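Local coordinates for protein alpha-L-rhamnosidase (Klebsiella oxytoca, PDB 4XHC) that probably hydrolyses terminal alpha-L-rhamnose from rhamnosides as a two-domain family GH78 glycoside hydrolase that binds rhamnose in its catalytic domain, at residues A262-V267 against Q317-M322; E449-L454 against A474-C479; Q380-L385 against V395-R400; W505-F508 against D514-P517. One frame throughout, in Å; residues are numbered along the deposited sequence.

Contact 1: A262-V267 against Q317-M322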
loop_
_atom_site.group_PDB
_atom_site.type_symbol
_atom_site.label_atom_id
_atom_site.label_comp_id
_atom_site.label_asym_id
_atom_site.label_seq_id
_atom_site.Cartn_x
_atom_site.Cartn_y
_atom_site.Cartn_z
ATOM N N ALA A 262 -9.314 10.216 -35.977
ATOM C CA ALA A 262 -10.242 9.504 -36.875
ATOM C C ALA A 262 -10.437 8.019 -36.526
ATOM O O ALA A 262 -10.477 7.170 -37.408
ATOM C CB ALA A 262 -9.810 9.660 -38.334
ATOM N N ARG A 263 -10.562 7.721 -35.238
ATOM C CA ARG A 263 -10.876 6.376 -34.794
ATOM C C ARG A 263 -12.382 6.209 -34.656
ATOM O O ARG A 263 -12.934 6.276 -33.554
ATOM C CB ARG A 263 -10.159 6.074 -33.484
ATOM C CG ARG A 263 -8.649 6.072 -33.645
ATOM C CD ARG A 263 -7.980 5.020 -32.776
ATOM N NE ARG A 263 -8.401 3.663 -33.117
ATOM C CZ ARG A 263 -7.841 2.554 -32.638
ATOM N NH1 ARG A 263 -6.815 2.601 -31.792
ATOM N NH2 ARG A 263 -8.313 1.381 -33.017
ATOM N N HIS A 264 -13.034 5.986 -35.797
ATOM C CA HIS A 264 -14.491 5.817 -35.865
ATOM C C HIS A 264 -14.938 4.507 -35.240
ATOM O O HIS A 264 -16.024 4.431 -34.679
ATOM C CB HIS A 264 -14.987 5.913 -37.317
ATOM C CG HIS A 264 -14.730 7.246 -37.946
ATOM N ND1 HIS A 264 -14.029 7.393 -39.125
ATOM C CD2 HIS A 264 -15.050 8.500 -37.537
ATOM C CE1 HIS A 264 -13.939 8.677 -39.424
ATOM N NE2 HIS A 264 -14.550 9.369 -38.477
ATOM N N ASP A 265 -14.097 3.485 -35.332
ATOM C CA ASP A 265 -14.361 2.209 -34.666
ATOM C C ASP A 265 -14.628 2.384 -33.164
ATOM O O ASP A 265 -15.426 1.655 -32.577
ATOM C CB ASP A 265 -13.205 1.211 -34.903
ATOM C CG ASP A 265 -11.830 1.780 -34.530
ATOM O OD1 ASP A 265 -11.449 2.838 -35.070
ATOM O OD2 ASP A 265 -11.120 1.166 -33.708
ATOM N N LEU A 266 -13.962 3.351 -32.547
ATOM C CA LEU A 266 -14.112 3.572 -31.117
ATOM C C LEU A 266 -15.412 4.303 -30.777
ATOM O O LEU A 266 -16.003 4.069 -29.728
ATOM C CB LEU A 266 -12.895 4.332 -30.573
ATOM C CG LEU A 266 -12.805 4.443 -29.050
ATOM C CD1 LEU A 266 -12.790 3.068 -28.398
ATOM C CD2 LEU A 266 -11.583 5.254 -28.645
ATOM N N VAL A 267 -15.851 5.193 -31.660
ATOM C CA VAL A 267 -17.152 5.867 -31.496
ATOM C C VAL A 267 -18.270 4.841 -31.642
ATOM O O VAL A 267 -19.246 4.841 -30.902
ATOM C CB VAL A 267 -17.360 7.000 -32.530
ATOM C CG1 VAL A 267 -18.720 7.655 -32.345
ATOM C CG2 VAL A 267 -16.253 8.040 -32.406
ATOM N N GLN A 317 -22.721 10.943 -40.340
ATOM C CA GLN A 317 -22.157 11.996 -41.208
ATOM C C GLN A 317 -20.672 11.796 -41.483
ATOM O O GLN A 317 -20.215 11.952 -42.610
ATOM C CB GLN A 317 -22.339 13.393 -40.586
ATOM C CG GLN A 317 -23.775 13.913 -40.478
ATOM C CD GLN A 317 -24.622 13.655 -41.711
ATOM O OE1 GLN A 317 -24.407 14.251 -42.771
ATOM N NE2 GLN A 317 -25.595 12.759 -41.574
ATOM N N SER A 318 -19.931 11.453 -40.432
ATOM C CA SER A 318 -18.473 11.369 -40.484
ATOM C C SER A 318 -17.921 10.028 -40.954
ATOM O O SER A 318 -16.955 9.995 -41.705
ATOM C CB SER A 318 -17.918 11.654 -39.105
ATOM O OG SER A 318 -18.424 10.721 -38.170
ATOM N N ALA A 319 -18.511 8.932 -40.483
ATOM C CA ALA A 319 -18.052 7.577 -40.827
ATOM C C ALA A 319 -18.778 6.962 -42.032
ATOM O O ALA A 319 -18.238 6.063 -42.667
ATOM C CB ALA A 319 -18.195 6.661 -39.624
ATOM N N GLU A 320 -19.998 7.426 -42.318
ATOM C CA GLU A 320 -20.804 6.950 -43.459
ATOM C C GLU A 320 -21.140 5.456 -43.352
ATOM O O GLU A 320 -21.085 4.713 -44.336
ATOM C CB GLU A 320 -20.112 7.282 -44.787
ATOM C CG GLU A 320 -19.807 8.768 -44.949
ATOM C CD GLU A 320 -19.022 9.108 -46.211
ATOM O OE1 GLU A 320 -18.570 8.186 -46.927
ATOM O OE2 GLU A 320 -18.852 10.315 -46.486
ATOM N N ASP A 321 -21.525 5.047 -42.141
ATOM C CA ASP A 321 -21.802 3.655 -41.805
ATOM C C ASP A 321 -23.317 3.489 -41.642
ATOM O O ASP A 321 -23.853 3.615 -40.536
ATOM C CB ASP A 321 -21.050 3.299 -40.512
ATOM C CG ASP A 321 -21.203 1.834 -40.092
ATOM O OD1 ASP A 321 -21.837 1.037 -40.813
ATOM O OD2 ASP A 321 -20.675 1.483 -39.013
ATOM N N MET A 322 -24.004 3.210 -42.752
ATOM C CA MET A 322 -25.463 3.061 -42.745
ATOM C C MET A 322 -25.928 1.832 -41.958
ATOM O O MET A 322 -26.968 1.878 -41.305
ATOM C CB MET A 322 -26.013 3.010 -44.174
ATOM C CG MET A 322 -26.065 4.366 -44.861
ATOM S SD MET A 322 -27.477 5.380 -44.352
ATOM C CE MET A 322 -28.689 4.990 -45.626
#
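H264, near the start of helix 264-276, lays its imidazole against S318 and A319 in the last turn of helix 302-319, a surface contact between two helices of the (alpha/alpha)6 barrel characteristic of GH78 enzymes. The methyl of A319 sits over one face of the ring as a CH-pi contact, its CB 4.2 Å from the centroid of the H264 ring and 23° off the ring normal. It lies toward the CG side, where A319 CB is 3.9 Å from H264 CG. The opposite face receives the carbonyl oxygen A262 O near its rim, so the imidazole is held between its own chain and the neighbouring helix. S318 O approaches the ring obliquely, 4.0 Å from H264 CE1. Hydrogen bonds fix both polar groups: H264 NE2 pairs with D258 OD1, and S318 OG pairs with N314 O one turn back. The serine torsion, chi1 59°, sets OG between backbone N and carbonyl carbon and allows that bond. Away from the interface, R263 and D265 form a salt bridge: R263 NH2 is 2.9 Å from D265 OD2, which accepts through its syn lone pair and lies 26° out of the guanidinium plane.

Contact 2: E449-L454 against A474-C479. With SO4 (sulfate ion), chain D.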
loop_
_atom_site.group_PDB
_atom_site.type_symbol
_atom_site.label_atom_id
_atom_site.label_comp_id
_atom_site.label_asym_id
_atom_site.label_seq_id
_atom_site.Cartn_x
_atom_site.Cartn_y
_atom_site.Cartn_z
ATOM N N GLU A 449 -29.569 38.783 -31.963
ATOM C CA GLU A 449 -29.872 39.764 -30.891
ATOM C C GLU A 449 -29.691 39.193 -29.477
ATOM O O GLU A 449 -29.265 39.917 -28.576
ATOM C CB GLU A 449 -31.328 40.311 -31.015
ATOM C CG GLU A 449 -31.630 41.233 -32.216
ATOM C CD GLU A 449 -33.131 41.517 -32.440
ATOM O OE1 GLU A 449 -33.481 42.082 -33.510
ATOM O OE2 GLU A 449 -33.963 41.168 -31.566
ATOM N N ILE A 450 -30.004 37.915 -29.275
ATOM C CA ILE A 450 -29.779 37.277 -27.968
ATOM C C ILE A 450 -28.281 37.138 -27.627
ATOM O O ILE A 450 -27.879 37.366 -26.483
ATOM C CB ILE A 450 -30.476 35.897 -27.876
ATOM C CG1 ILE A 450 -31.990 36.074 -27.791
ATOM C CG2 ILE A 450 -30.004 35.101 -26.655
ATOM C CD1 ILE A 450 -32.760 34.813 -28.113
ATOM N N MET A 451 -27.461 36.771 -28.611
ATOM C CA MET A 451 -26.033 36.594 -28.380
ATOM C C MET A 451 -25.359 37.939 -28.112
ATOM O O MET A 451 -24.431 38.016 -27.305
ATOM C CB MET A 451 -25.358 35.898 -29.560
ATOM C CG MET A 451 -25.936 34.539 -29.935
ATOM S SD MET A 451 -26.076 33.313 -28.617
ATOM C CE MET A 451 -24.355 33.054 -28.187
ATOM N N ARG A 452 -25.830 38.994 -28.777
ATOM C CA ARG A 452 -25.408 40.367 -28.460
ATOM C C ARG A 452 -25.849 40.800 -27.068
ATOM O O ARG A 452 -25.150 41.556 -26.399
ATOM C CB ARG A 452 -25.982 41.375 -29.460
ATOM C CG ARG A 452 -25.406 41.295 -30.852
ATOM C CD ARG A 452 -23.903 41.469 -30.816
ATOM N NE ARG A 452 -23.348 41.698 -32.141
ATOM C CZ ARG A 452 -22.051 41.631 -32.431
ATOM N NH1 ARG A 452 -21.152 41.341 -31.490
ATOM N NH2 ARG A 452 -21.647 41.844 -33.675
ATOM N N ASN A 453 -27.003 40.316 -26.637
ATOM C CA ASN A 453 -27.515 40.642 -25.322
ATOM C C ASN A 453 -26.674 39.993 -24.198
ATOM O O ASN A 453 -26.503 40.581 -23.135
ATOM C CB ASN A 453 -28.990 40.229 -25.229
ATOM C CG ASN A 453 -29.766 41.028 -24.213
ATOM O OD1 ASN A 453 -29.348 42.105 -23.810
ATOM N ND2 ASN A 453 -30.903 40.500 -23.784
ATOM N N LEU A 454 -26.133 38.800 -24.438
ATOM C CA LEU A 454 -25.220 38.168 -23.475
ATOM C C LEU A 454 -23.935 38.964 -23.301
ATOM O O LEU A 454 -23.401 39.065 -22.202
ATOM C CB LEU A 454 -24.837 36.777 -23.928
ATOM C CG LEU A 454 -25.957 35.735 -24.035
ATOM C CD1 LEU A 454 -25.428 34.489 -24.718
ATOM C CD2 LEU A 454 -26.526 35.364 -22.681
ATOM N N ALA A 474 -20.484 27.397 -30.149
ATOM C CA ALA A 474 -21.279 26.869 -31.247
ATOM C C ALA A 474 -22.412 27.823 -31.603
ATOM O O ALA A 474 -22.700 28.032 -32.792
ATOM C CB ALA A 474 -21.834 25.504 -30.887
ATOM N N ALA A 475 -23.047 28.394 -30.576
ATOM C CA ALA A 475 -24.133 29.346 -30.776
ATOM C C ALA A 475 -23.638 30.621 -31.458
ATOM O O ALA A 475 -24.312 31.159 -32.337
ATOM C CB ALA A 475 -24.817 29.674 -29.459
ATOM N N LEU A 476 -22.466 31.104 -31.067
ATOM C CA LEU A 476 -21.885 32.271 -31.726
ATOM C C LEU A 476 -21.685 32.007 -33.214
ATOM O O LEU A 476 -22.104 32.806 -34.050
ATOM C CB LEU A 476 -20.563 32.675 -31.068
ATOM C CG LEU A 476 -20.684 33.302 -29.674
ATOM C CD1 LEU A 476 -19.328 33.369 -28.989
ATOM C CD2 LEU A 476 -21.298 34.692 -29.746
ATOM N N LEU A 477 -21.061 30.878 -33.544
ATOM C CA LEU A 477 -20.799 30.520 -34.950
ATOM C C LEU A 477 -22.096 30.369 -35.760
ATOM O O LEU A 477 -22.188 30.862 -36.881
ATOM C CB LEU A 477 -19.951 29.240 -35.039
ATOM C CG LEU A 477 -18.482 29.378 -34.610
ATOM C CD1 LEU A 477 -17.784 28.023 -34.568
ATOM C CD2 LEU A 477 -17.724 30.329 -35.529
ATOM N N GLN A 478 -23.093 29.709 -35.175
ATOM C CA GLN A 478 -24.390 29.506 -35.822
ATOM C C GLN A 478 -25.072 30.832 -36.196
ATOM O O GLN A 478 -25.762 30.905 -37.206
ATOM C CB GLN A 478 -25.293 28.677 -34.904
ATOM C CG GLN A 478 -26.651 28.310 -35.465
ATOM C CD GLN A 478 -27.584 27.767 -34.394
ATOM O OE1 GLN A 478 -27.380 26.675 -33.870
ATOM N NE2 GLN A 478 -28.626 28.532 -34.071
ATOM N N CYS A 479 -24.865 31.876 -35.396
ATOM C CA CYS A 479 -25.432 33.186 -35.679
ATOM C C CYS A 479 -24.500 34.068 -36.517
ATOM O O CYS A 479 -24.759 35.262 -36.690
ATOM C CB CYS A 479 -25.779 33.900 -34.375
ATOM S SG CYS A 479 -26.910 32.985 -33.295
HETATM S S SO4 D . -24.922 43.088 -35.307
HETATM O O1 SO4 D . -24.258 43.912 -36.330
HETATM O O2 SO4 D . -25.003 43.937 -34.090
HETATM O O3 SO4 D . -26.216 42.643 -35.854
HETATM O O4 SO4 D . -24.243 41.805 -35.024
#
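The pairing of helix 444-456 with helix 466-478 is packed around M451, whose side chain reaches across to A475, L476 and C479. Torsions close to -60° at chi1, chi2 and chi3 fold the methionine so that successive atoms meet different partners. M451 CG passes C479 SG at 3.8 Å, the sulfur SD lies beside the A475 methyl, and M451 CE ends 3.6 Å from A475 CB. The same methyl also meets the isobutyl group of L476, where M451 CE is 3.8 Å from L476 CD2; the two side chains cross obliquely. The patch is apolar and buried, and L481, just beyond the second helix, touches both M451 and L476. It belongs to the packing between helices of the (alpha/alpha)6 barrel that makes up the catalytic domain of GH78 rhamnosidases. Next to M451 in sequence, R452 points to a different partner. It turns its guanidinium edge to a sulfate ion, probably taken up from the crystallisation liquor, with the sulfate S in the guanidinium plane. NE and NH2 of R452 both grip sulfate O4, at 3.0 and 2.9 Å respectively, and a weak bond runs from NE to O2. R448 NH2 also hydrogen-bonds the ion. The remaining nitrogen of R452, NH1, forms salt bridges to E455 and E484.

Contact 3: Q380-L385 against V395-R400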
loop_
_atom_site.group_PDB
_atom_site.type_symbol
_atom_site.label_atom_id
_atom_site.label_comp_id
_atom_site.label_asym_id
_atom_site.label_seq_id
_atom_site.Cartn_x
_atom_site.Cartn_y
_atom_site.Cartn_z
ATOM N N GLN A 380 -34.784 17.508 -33.757
ATOM C CA GLN A 380 -34.372 17.888 -35.115
ATOM C C GLN A 380 -33.472 16.832 -35.766
ATOM O O GLN A 380 -33.637 16.516 -36.936
ATOM C CB GLN A 380 -33.662 19.250 -35.080
ATOM C CG GLN A 380 -33.181 19.800 -36.422
ATOM C CD GLN A 380 -34.308 20.084 -37.389
ATOM O OE1 GLN A 380 -34.780 21.213 -37.489
ATOM N NE2 GLN A 380 -34.754 19.061 -38.093
ATOM N N ARG A 381 -32.527 16.296 -35.003
ATOM C CA ARG A 381 -31.641 15.257 -35.520
ATOM C C ARG A 381 -32.373 13.934 -35.672
ATOM O O ARG A 381 -32.081 13.174 -36.592
ATOM C CB ARG A 381 -30.400 15.070 -34.638
ATOM C CG ARG A 381 -29.258 16.023 -34.956
ATOM C CD ARG A 381 -29.460 17.357 -34.274
ATOM N NE ARG A 381 -28.599 18.399 -34.824
ATOM C CZ ARG A 381 -28.813 19.706 -34.672
ATOM N NH1 ARG A 381 -29.850 20.158 -33.977
ATOM N NH2 ARG A 381 -27.984 20.574 -35.220
ATOM N N ALA A 382 -33.314 13.651 -34.773
ATOM C CA ALA A 382 -34.173 12.474 -34.923
ATOM C C ALA A 382 -34.997 12.515 -36.229
ATOM O O ALA A 382 -35.283 11.481 -36.822
ATOM C CB ALA A 382 -35.092 12.331 -33.719
ATOM N N ILE A 383 -35.368 13.711 -36.672
ATOM C CA ILE A 383 -36.080 13.876 -37.935
ATOM C C ILE A 383 -35.159 13.536 -39.096
ATOM O O ILE A 383 -35.556 12.825 -40.023
ATOM C CB ILE A 383 -36.617 15.309 -38.104
ATOM C CG1 ILE A 383 -37.748 15.556 -37.113
ATOM C CG2 ILE A 383 -37.133 15.549 -39.518
ATOM C CD1 ILE A 383 -38.058 17.023 -36.908
ATOM N N TRP A 384 -33.930 14.039 -39.054
ATOM C CA TRP A 384 -32.999 13.784 -40.142
ATOM C C TRP A 384 -32.709 12.283 -40.271
ATOM O O TRP A 384 -32.613 11.753 -41.393
ATOM C CB TRP A 384 -31.717 14.608 -39.969
ATOM C CG TRP A 384 -31.932 16.094 -40.165
ATOM C CD1 TRP A 384 -32.859 16.690 -40.978
ATOM C CD2 TRP A 384 -31.185 17.160 -39.566
ATOM N NE1 TRP A 384 -32.741 18.056 -40.914
ATOM C CE2 TRP A 384 -31.722 18.374 -40.054
ATOM C CE3 TRP A 384 -30.111 17.210 -38.666
ATOM C CZ2 TRP A 384 -31.226 19.627 -39.667
ATOM C CZ3 TRP A 384 -29.620 18.459 -38.281
ATOM C CH2 TRP A 384 -30.178 19.649 -38.785
ATOM N N LEU A 385 -32.606 11.604 -39.131
ATOM C CA LEU A 385 -32.417 10.154 -39.123
ATOM C C LEU A 385 -33.679 9.440 -39.601
ATOM O O LEU A 385 -33.606 8.498 -40.395
ATOM C CB LEU A 385 -32.037 9.659 -37.725
ATOM C CG LEU A 385 -30.622 9.987 -37.239
ATOM C CD1 LEU A 385 -30.485 9.671 -35.758
ATOM C CD2 LEU A 385 -29.573 9.227 -38.035
ATOM N N VAL A 395 -42.885 12.784 -40.489
ATOM C CA VAL A 395 -44.025 13.678 -40.676
ATOM C C VAL A 395 -44.559 14.188 -39.332
ATOM O O VAL A 395 -44.742 15.401 -39.164
ATOM C CB VAL A 395 -45.187 13.016 -41.449
ATOM C CG1 VAL A 395 -46.346 13.995 -41.579
ATOM C CG2 VAL A 395 -44.730 12.531 -42.824
ATOM N N SER A 396 -44.804 13.276 -38.388
ATOM C CA SER A 396 -45.347 13.661 -37.078
ATOM C C SER A 396 -44.292 14.321 -36.185
ATOM O O SER A 396 -44.611 15.253 -35.455
ATOM C CB SER A 396 -46.010 12.475 -36.370
ATOM O OG SER A 396 -45.118 11.393 -36.244
ATOM N N TYR A 397 -43.045 13.860 -36.245
ATOM C CA TYR A 397 -41.937 14.553 -35.569
ATOM C C TYR A 397 -41.792 16.025 -36.010
ATOM O O TYR A 397 -41.489 16.887 -35.185
ATOM C CB TYR A 397 -40.612 13.816 -35.805
ATOM C CG TYR A 397 -40.306 12.642 -34.880
ATOM C CD1 TYR A 397 -41.229 12.182 -33.931
ATOM C CD2 TYR A 397 -39.087 11.963 -34.988
ATOM C CE1 TYR A 397 -40.936 11.107 -33.104
ATOM C CE2 TYR A 397 -38.787 10.883 -34.168
ATOM C CZ TYR A 397 -39.715 10.460 -33.226
ATOM O OH TYR A 397 -39.418 9.392 -32.405
ATOM N N ARG A 398 -42.016 16.320 -37.290
ATOM C CA ARG A 398 -41.950 17.715 -37.759
ATOM C C ARG A 398 -43.019 18.597 -37.137
ATOM O O ARG A 398 -42.760 19.766 -36.846
ATOM C CB ARG A 398 -42.033 17.819 -39.287
ATOM C CG ARG A 398 -40.684 17.653 -39.964
ATOM C CD ARG A 398 -40.718 17.922 -41.465
ATOM N NE ARG A 398 -39.916 16.911 -42.154
ATOM C CZ ARG A 398 -40.403 15.911 -42.894
ATOM N NH1 ARG A 398 -41.713 15.769 -43.096
ATOM N NH2 ARG A 398 -39.560 15.040 -43.449
ATOM N N GLN A 399 -44.220 18.045 -36.961
ATOM C CA GLN A 399 -45.316 18.770 -36.308
ATOM C C GLN A 399 -44.996 19.001 -34.848
ATOM O O GLN A 399 -45.268 20.064 -34.307
ATOM C CB GLN A 399 -46.623 18.001 -36.404
ATOM C CG GLN A 399 -47.140 17.892 -37.816
ATOM C CD GLN A 399 -48.421 17.108 -37.883
ATOM O OE1 GLN A 399 -49.485 17.660 -37.631
ATOM N NE2 GLN A 399 -48.337 15.830 -38.248
ATOM N N ARG A 400 -44.424 17.988 -34.220
ATOM C CA ARG A 400 -44.075 18.062 -32.822
ATOM C C ARG A 400 -42.981 19.100 -32.559
ATOM O O ARG A 400 -43.028 19.819 -31.558
ATOM C CB ARG A 400 -43.622 16.698 -32.335
ATOM C CG ARG A 400 -43.740 16.526 -30.839
ATOM C CD ARG A 400 -45.151 16.044 -30.517
ATOM N NE ARG A 400 -45.321 15.499 -29.167
ATOM C CZ ARG A 400 -45.297 16.199 -28.032
ATOM N NH1 ARG A 400 -45.105 17.523 -28.026
ATOM N NH2 ARG A 400 -45.460 15.549 -26.879
#
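Apolar packing between I383 and Y397 joins helices 368-389 and 391-412, consecutive in the chain, as expected of a helical hairpin in an (alpha/alpha)6 barrel; segments 380-385 and 395-400 run nearly antiparallel, at 162°, with their axes 9.5 Å apart. I383 CG1 lies 3.6 Å from Y397 CB, close to the plane of the phenol ring at its edge, and the two side chains run past one another in opposite directions. With chi1 -69°, the isoleucine sets CG1 against Y397 CB and CD1 against the Y397 carbonyl, I383 CD1 being 3.8 Å from Y397 O, while CG2 is left to face R398. The second apolar touch is smaller: A382 CB stands 4.0 Å from Y397 CE2, and V336 of helix 322-340 packs on both residues.

Contacts of mixed character form the outer margin. R398 CG lies 4.1 Å from I383 CD1, and I383 CG2 approaches the guanidinium obliquely, near NE. Beyond segment 380-385, R398 NH2 makes a salt bridge to E387 OE2. The segments thus meet through buried hydrocarbon on the side of helix 322-340, and at the exposed border the arginine lends methylene cover to I383 while its charge is engaged by E387.

Contact 4: W505-F508 against D514-P517. With RAM (alpha-L-rhamnopyranose), chain C.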
loop_
_atom_site.group_PDB
_atom_site.type_symbol
_atom_site.label_atom_id
_atom_site.label_comp_id
_atom_site.label_asym_id
_atom_site.label_seq_id
_atom_site.Cartn_x
_atom_site.Cartn_y
_atom_site.Cartn_z
ATOM N N TRP A 505 -9.074 21.513 -18.459
ATOM C CA TRP A 505 -9.632 21.113 -17.172
ATOM C C TRP A 505 -11.112 20.768 -17.256
ATOM O O TRP A 505 -11.833 21.304 -18.089
ATOM C CB TRP A 505 -9.433 22.235 -16.145
ATOM C CG TRP A 505 -8.008 22.734 -16.027
ATOM C CD1 TRP A 505 -6.869 22.085 -16.409
ATOM C CD2 TRP A 505 -7.587 23.982 -15.471
ATOM N NE1 TRP A 505 -5.768 22.860 -16.133
ATOM C CE2 TRP A 505 -6.183 24.030 -15.559
ATOM C CE3 TRP A 505 -8.264 25.069 -14.914
ATOM C CZ2 TRP A 505 -5.444 25.123 -15.112
ATOM C CZ3 TRP A 505 -7.532 26.152 -14.470
ATOM C CH2 TRP A 505 -6.136 26.173 -14.571
ATOM N N GLU A 506 -11.554 19.883 -16.369
ATOM C CA GLU A 506 -12.970 19.573 -16.220
ATOM C C GLU A 506 -13.797 20.819 -15.825
ATOM O O GLU A 506 -14.849 21.090 -16.416
ATOM C CB GLU A 506 -13.138 18.499 -15.158
ATOM C CG GLU A 506 -14.573 18.050 -14.911
ATOM C CD GLU A 506 -14.716 17.209 -13.658
ATOM O OE1 GLU A 506 -13.804 17.293 -12.802
ATOM O OE2 GLU A 506 -15.708 16.448 -13.522
ATOM N N ILE A 507 -13.306 21.556 -14.833
ATOM C CA ILE A 507 -14.002 22.708 -14.261
ATOM C C ILE A 507 -13.187 23.984 -14.481
ATOM O O ILE A 507 -11.989 23.990 -14.230
ATOM C CB ILE A 507 -14.157 22.528 -12.724
ATOM C CG1 ILE A 507 -14.817 21.185 -12.376
ATOM C CG2 ILE A 507 -14.912 23.692 -12.104
ATOM C CD1 ILE A 507 -16.189 20.972 -12.974
ATOM N N PHE A 508 -13.824 25.063 -14.937
ATOM C CA PHE A 508 -13.148 26.373 -15.020
ATOM C C PHE A 508 -14.097 27.588 -15.099
ATOM O O PHE A 508 -14.737 27.848 -16.128
ATOM C CB PHE A 508 -12.134 26.398 -16.184
ATOM C CG PHE A 508 -11.306 27.663 -16.250
ATOM C CD1 PHE A 508 -10.718 28.198 -15.104
ATOM C CD2 PHE A 508 -11.105 28.312 -17.460
ATOM C CE1 PHE A 508 -9.968 29.360 -15.166
ATOM C CE2 PHE A 508 -10.355 29.477 -17.524
ATOM C CZ PHE A 508 -9.785 30.000 -16.377
ATOM N N ASP A 514 -10.579 28.617 -8.016
ATOM C CA ASP A 514 -10.609 27.567 -6.973
ATOM C C ASP A 514 -11.848 26.668 -6.964
ATOM O O ASP A 514 -11.898 25.697 -6.210
ATOM C CB ASP A 514 -10.498 28.206 -5.580
ATOM C CG ASP A 514 -9.064 28.386 -5.130
ATOM O OD1 ASP A 514 -8.138 28.033 -5.897
ATOM O OD2 ASP A 514 -8.861 28.879 -3.995
ATOM N N PHE A 515 -12.835 26.989 -7.793
ATOM C CA PHE A 515 -14.155 26.384 -7.701
ATOM C C PHE A 515 -14.137 24.872 -7.905
ATOM O O PHE A 515 -13.449 24.369 -8.793
ATOM C CB PHE A 515 -15.122 27.043 -8.706
ATOM C CG PHE A 515 -16.441 26.345 -8.809
ATOM C CD1 PHE A 515 -17.334 26.363 -7.726
ATOM C CD2 PHE A 515 -16.781 25.626 -9.954
ATOM C CE1 PHE A 515 -18.545 25.691 -7.786
ATOM C CE2 PHE A 515 -17.996 24.955 -10.023
ATOM C CZ PHE A 515 -18.876 24.988 -8.936
ATOM N N SER A 516 -14.903 24.173 -7.069
ATOM C CA SER A 516 -15.197 22.767 -7.271
ATOM C C SER A 516 -16.627 22.451 -6.885
ATOM O O SER A 516 -17.025 22.737 -5.759
ATOM C CB SER A 516 -14.291 21.878 -6.426
ATOM O OG SER A 516 -14.611 20.507 -6.645
ATOM N N PRO A 517 -17.387 21.806 -7.793
ATOM C CA PRO A 517 -18.699 21.306 -7.400
ATOM C C PRO A 517 -18.611 20.139 -6.431
ATOM O O PRO A 517 -19.606 19.802 -5.814
ATOM C CB PRO A 517 -19.298 20.826 -8.723
ATOM C CG PRO A 517 -18.120 20.393 -9.536
ATOM C CD PRO A 517 -17.014 21.348 -9.150
HETATM C C1 RAM C . -19.242 14.322 -13.690
HETATM C C2 RAM C . -18.144 14.459 -14.727
HETATM C C3 RAM C . -18.621 13.967 -16.081
HETATM C C4 RAM C . -20.040 14.455 -16.319
HETATM C C5 RAM C . -20.965 13.763 -15.332
HETATM C C6 RAM C . -22.148 14.607 -14.929
HETATM O O1 RAM C . -18.677 13.862 -12.527
HETATM O O2 RAM C . -17.846 15.842 -14.817
HETATM O O3 RAM C . -17.766 14.442 -17.122
HETATM O O4 RAM C . -20.456 14.143 -17.635
HETATM O O5 RAM C . -20.243 13.412 -14.131
#
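Beside the rhamnose pocket, the loop between helices 482-498 and 534-540 doubles back on itself, and I507 packs against F515 and P517 in the returning limb. The isoleucine divides its branches. CG2, anti to the backbone N, meets the phenyl ring obliquely, with I507 CG2 3.4 Å from F515 CD2. CG1 and CD1 go to the pyrrolidine of P517, where I507 CG1 and P517 CD are 3.9 Å apart. P517 N lies 3.7 Å above one face of the F515 ring, near its rim, so the two residues adjoin where I507 meets them.

The residue before I507 turns to the sugar. E506, with CG anti to its nitrogen at chi1 -179° and the chain extended beyond, brings OE2 to 2.6 Å from O2 of the rhamnose, which donates the bond. Y518 OH shares OE2, whereas OE1 takes a salt bridge from R241 and a bond from the backbone N of S525. The carboxylate is thereby fixed at both oxygens. Apolar packing one residue from E506 therefore connects the two limbs that carry E506 and, next to P517, Y518, both bonded to the rhamnose.

In the fold
All four contacts lie in the catalytic domain, but differ in burial. Contacts 2 and 3 are buried helix-helix packing, each centred on one apolar side chain and bordered by an arginine in ionic contacts. Contact 1 is a surface contact where a methyl lies on an imidazole face, with helix-end polar groups beside it. Contact 4 is partly buried, built from loop rather than helix, and the sole one of the set to touch the rhamnose. Contacts 1 and 3 come within about 6 Å at their nearest atoms, as do contacts 2 and 3; helix 302-319 supplies contact 1 and also packs on segment 380-385. Contact 4 stands about 37 Å from contact 3, centre to centre.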